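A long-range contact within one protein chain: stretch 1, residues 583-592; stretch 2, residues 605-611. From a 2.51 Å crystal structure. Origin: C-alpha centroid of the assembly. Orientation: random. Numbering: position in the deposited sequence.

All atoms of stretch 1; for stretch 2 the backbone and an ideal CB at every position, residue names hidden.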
# COMPACT_ATOMS: atom_id res chain seq x y z
N PHE A 583 -5.89 -13.86 -5.44
CA PHE A 583 -7.23 -13.28 -5.39
C PHE A 583 -7.70 -12.87 -6.79
O PHE A 583 -7.21 -11.90 -7.36
CB PHE A 583 -7.26 -12.09 -4.44
CG PHE A 583 -8.63 -11.51 -4.23
CD1 PHE A 583 -9.77 -12.27 -4.45
CD2 PHE A 583 -8.78 -10.20 -3.81
CE1 PHE A 583 -11.03 -11.73 -4.26
CE2 PHE A 583 -10.04 -9.66 -3.62
CZ PHE A 583 -11.17 -10.43 -3.84
N LEU A 584 -8.67 -13.62 -7.31
CA LEU A 584 -9.30 -13.30 -8.59
C LEU A 584 -10.66 -12.65 -8.35
O LEU A 584 -11.69 -13.32 -8.39
CB LEU A 584 -9.45 -14.56 -9.44
CG LEU A 584 -8.18 -15.37 -9.70
CD1 LEU A 584 -8.51 -16.67 -10.44
CD2 LEU A 584 -7.17 -14.55 -10.48
N ASP A 585 -10.66 -11.35 -8.09
CA ASP A 585 -11.90 -10.63 -7.88
C ASP A 585 -12.61 -10.43 -9.21
O ASP A 585 -11.97 -10.36 -10.25
CB ASP A 585 -11.65 -9.28 -7.21
CG ASP A 585 -12.92 -8.66 -6.65
OD1 ASP A 585 -13.92 -9.40 -6.49
OD2 ASP A 585 -12.92 -7.45 -6.37
N GLU A 586 -13.94 -10.35 -9.15
CA GLU A 586 -14.78 -10.28 -10.35
C GLU A 586 -14.41 -11.40 -11.32
O GLU A 586 -14.14 -11.15 -12.50
CB GLU A 586 -14.69 -8.91 -11.01
CG GLU A 586 -15.91 -8.55 -11.85
CD GLU A 586 -15.79 -7.18 -12.49
OE1 GLU A 586 -16.72 -6.79 -13.23
OE2 GLU A 586 -14.77 -6.49 -12.25
N ILE A 587 -14.39 -12.62 -10.80
CA ILE A 587 -13.97 -13.80 -11.55
C ILE A 587 -14.90 -14.09 -12.73
O ILE A 587 -14.52 -14.79 -13.67
CB ILE A 587 -13.86 -15.03 -10.60
CG1 ILE A 587 -13.28 -16.25 -11.32
CG2 ILE A 587 -15.20 -15.35 -9.97
CD1 ILE A 587 -11.86 -16.08 -11.79
N ASP A 588 -16.11 -13.54 -12.70
CA ASP A 588 -17.06 -13.73 -13.79
C ASP A 588 -16.63 -13.01 -15.07
O ASP A 588 -16.90 -13.47 -16.18
CB ASP A 588 -18.47 -13.28 -13.38
CG ASP A 588 -18.50 -11.85 -12.88
OD1 ASP A 588 -17.72 -11.52 -11.96
OD2 ASP A 588 -19.31 -11.06 -13.41
N ALA A 589 -15.94 -11.88 -14.91
CA ALA A 589 -15.44 -11.14 -16.06
C ALA A 589 -14.19 -11.81 -16.61
O ALA A 589 -13.96 -11.84 -17.82
CB ALA A 589 -15.15 -9.70 -15.68
N LEU A 590 -13.38 -12.36 -15.72
CA LEU A 590 -12.14 -13.03 -16.10
C LEU A 590 -12.44 -14.33 -16.83
O LEU A 590 -11.72 -14.71 -17.76
CB LEU A 590 -11.28 -13.29 -14.87
CG LEU A 590 -9.76 -13.22 -15.02
CD1 LEU A 590 -9.10 -13.04 -13.65
CD2 LEU A 590 -9.21 -14.46 -15.71
N ALA A 591 -13.50 -15.02 -16.42
CA ALA A 591 -13.88 -16.28 -17.04
C ALA A 591 -15.39 -16.43 -17.19
O ALA A 591 -16.02 -17.19 -16.45
CB ALA A 591 -13.31 -17.45 -16.25
N PRO A 592 -15.98 -15.72 -18.16
CA PRO A 592 -17.42 -15.80 -18.41
C PRO A 592 -17.79 -17.07 -19.16
O PRO A 592 -16.91 -17.77 -19.67
CB PRO A 592 -17.69 -14.58 -19.29
CG PRO A 592 -16.42 -14.40 -20.04
CD PRO A 592 -15.32 -14.78 -19.08
N UNK A 605 -8.68 -18.55 -24.93
CA UNK A 605 -7.30 -18.81 -24.52
C UNK A 605 -7.07 -18.44 -23.06
O UNK A 605 -6.34 -19.14 -22.35
CB UNK A 605 -6.33 -18.04 -25.41
N UNK A 606 -7.68 -17.35 -22.61
CA UNK A 606 -7.55 -16.92 -21.22
C UNK A 606 -8.15 -17.94 -20.26
O UNK A 606 -7.50 -18.36 -19.29
CB UNK A 606 -8.22 -15.56 -21.02
N UNK A 607 -9.38 -18.35 -20.53
CA UNK A 607 -10.08 -19.33 -19.70
C UNK A 607 -9.35 -20.67 -19.68
O UNK A 607 -9.14 -21.26 -18.61
CB UNK A 607 -11.51 -19.52 -20.20
N UNK A 608 -8.97 -21.16 -20.86
CA UNK A 608 -8.23 -22.41 -20.96
C UNK A 608 -6.91 -22.32 -20.21
O UNK A 608 -6.49 -23.28 -19.55
CB UNK A 608 -7.98 -22.77 -22.43
N UNK A 609 -6.26 -21.17 -20.31
CA UNK A 609 -5.02 -20.93 -19.58
C UNK A 609 -5.30 -20.89 -18.08
O UNK A 609 -4.52 -21.38 -17.27
CB UNK A 609 -4.36 -19.63 -20.04
N UNK A 610 -6.44 -20.29 -17.72
CA UNK A 610 -6.85 -20.20 -16.33
C UNK A 610 -7.07 -21.58 -15.72
O UNK A 610 -6.56 -21.88 -14.64
CB UNK A 610 -8.13 -19.36 -16.21
N UNK A 611 -7.82 -22.42 -16.43
CA UNK A 611 -8.06 -23.80 -16.01
C UNK A 611 -6.74 -24.55 -15.83
O UNK A 611 -6.57 -25.30 -14.87
CB UNK A 611 -8.94 -24.52 -17.03

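Stretch 2 is helical from 605 to 611, so neighbouring positions point about 100° apart and only some of them can face stretch 1. Stretch 1 offers mainly carbon here: the side chains of Leu 584, Ile 587 and Leu 590, and the methyl of Ala 591. The carbonyl of Leu 590 lies near its own CD2 and Ala 591 CB, at the end facing 606 and 607. No hydrogen bond joins the two stretches.

Position 605 has helical angles, -60/-38. Nothing of stretch 1 lies within 5.5 Å of its ideal CB. Stretch 1 therefore sets no demand, and many helix-compatible residues would suit, polar or charged ones included. The residue is Lys 605. Its side chain is extended beyond chi1 and stays well clear of stretch 1.

At position 606 CA-to-CB points toward stretch 1. The ideal CB is 4.9 Å from Leu 590 O, and the CD2 methyl of Leu 590 lies further along. A medium apolar side chain would suit, such as valine, isoleucine or leucine. The residue is Val 606, with chi1 in t. Its CG1 packs 4.0 Å from Leu 590 CD2 and sits 3.9 Å from Leu 590 O, a contact without a hydrogen bond.

Position 607 points sideways, yet it is the closest match in register: its CA is 5.6 Å from the CA of Ala 591. The ideal CB is 4.8 Å from Ala 591 CB. The backbones come near here, and a beta-branched side chain could lay a methyl against the alanine; valine, isoleucine or threonine would be reasonable, and alanine would fit but touch less. The residue is Val 607, chi1 also t. Its CG2 lies 3.9 Å from both CA and CB of Ala 591, and 4.2 Å from Leu 590 O.

Position 608 has nothing of stretch 1 near its ideal CB. Small or polar residues would serve as well as others. The residue is Ala 608, which makes no contact with stretch 1.

Position 609 is also out of reach, and the visible atoms do not choose a residue. It is Ser 609; its OG is hydrogen-bonded elsewhere in the structure.

Position 610 is one helical turn after 606 and points toward stretch 1 again. Its ideal CB is 5.0 Å from Leu 590 CD2. Ahead lie the side chains of Leu 584, Ile 587, Leu 590 and Ala 591, all apolar and with no charge to pair. A long apolar residue fits best: leucine, methionine or isoleucine. The residue is Leu 610, with chi1 t and chi2 p. Its CD2 is 3.8 Å from Leu 590 CD2, 3.9 Å from Ala 591 CB and 4.2 Å from Ile 587 CD1. Its CD1 reaches Leu 584 CD1 at 4.1 Å. It has the largest covered area in stretch 2.

Position 611 is out of reach: nothing of stretch 1 lies within 5.5 Å of its ideal CB. Many residues would fit. It is Leu 611, chi1 m and chi2 t, which does not touch stretch 1.

Stretch 2 605-611: KVVASLL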
# COMPACT_ATOMS: atom_id res chain seq x y z
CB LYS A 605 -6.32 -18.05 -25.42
CG LYS A 605 -6.38 -18.46 -26.88
CD LYS A 605 -5.86 -17.35 -27.79
CE LYS A 605 -6.24 -17.60 -29.24
NZ LYS A 605 -6.20 -16.34 -30.05
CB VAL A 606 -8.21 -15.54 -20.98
CG1 VAL A 606 -8.23 -15.22 -19.50
CG2 VAL A 606 -7.48 -14.46 -21.75
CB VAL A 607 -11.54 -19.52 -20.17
CG1 VAL A 607 -12.19 -20.68 -19.43
CG2 VAL A 607 -12.33 -18.24 -19.97
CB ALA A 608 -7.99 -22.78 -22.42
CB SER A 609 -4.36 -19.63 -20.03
OG SER A 609 -3.14 -19.42 -19.35
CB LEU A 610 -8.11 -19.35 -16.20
CG LEU A 610 -8.56 -19.02 -14.78
CD1 LEU A 610 -7.41 -18.41 -14.00
CD2 LEU A 610 -9.76 -18.08 -14.80
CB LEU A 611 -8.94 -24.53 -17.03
CG LEU A 611 -10.36 -23.98 -17.20
CD1 LEU A 611 -11.08 -24.70 -18.33
CD2 LEU A 611 -11.13 -24.12 -15.91
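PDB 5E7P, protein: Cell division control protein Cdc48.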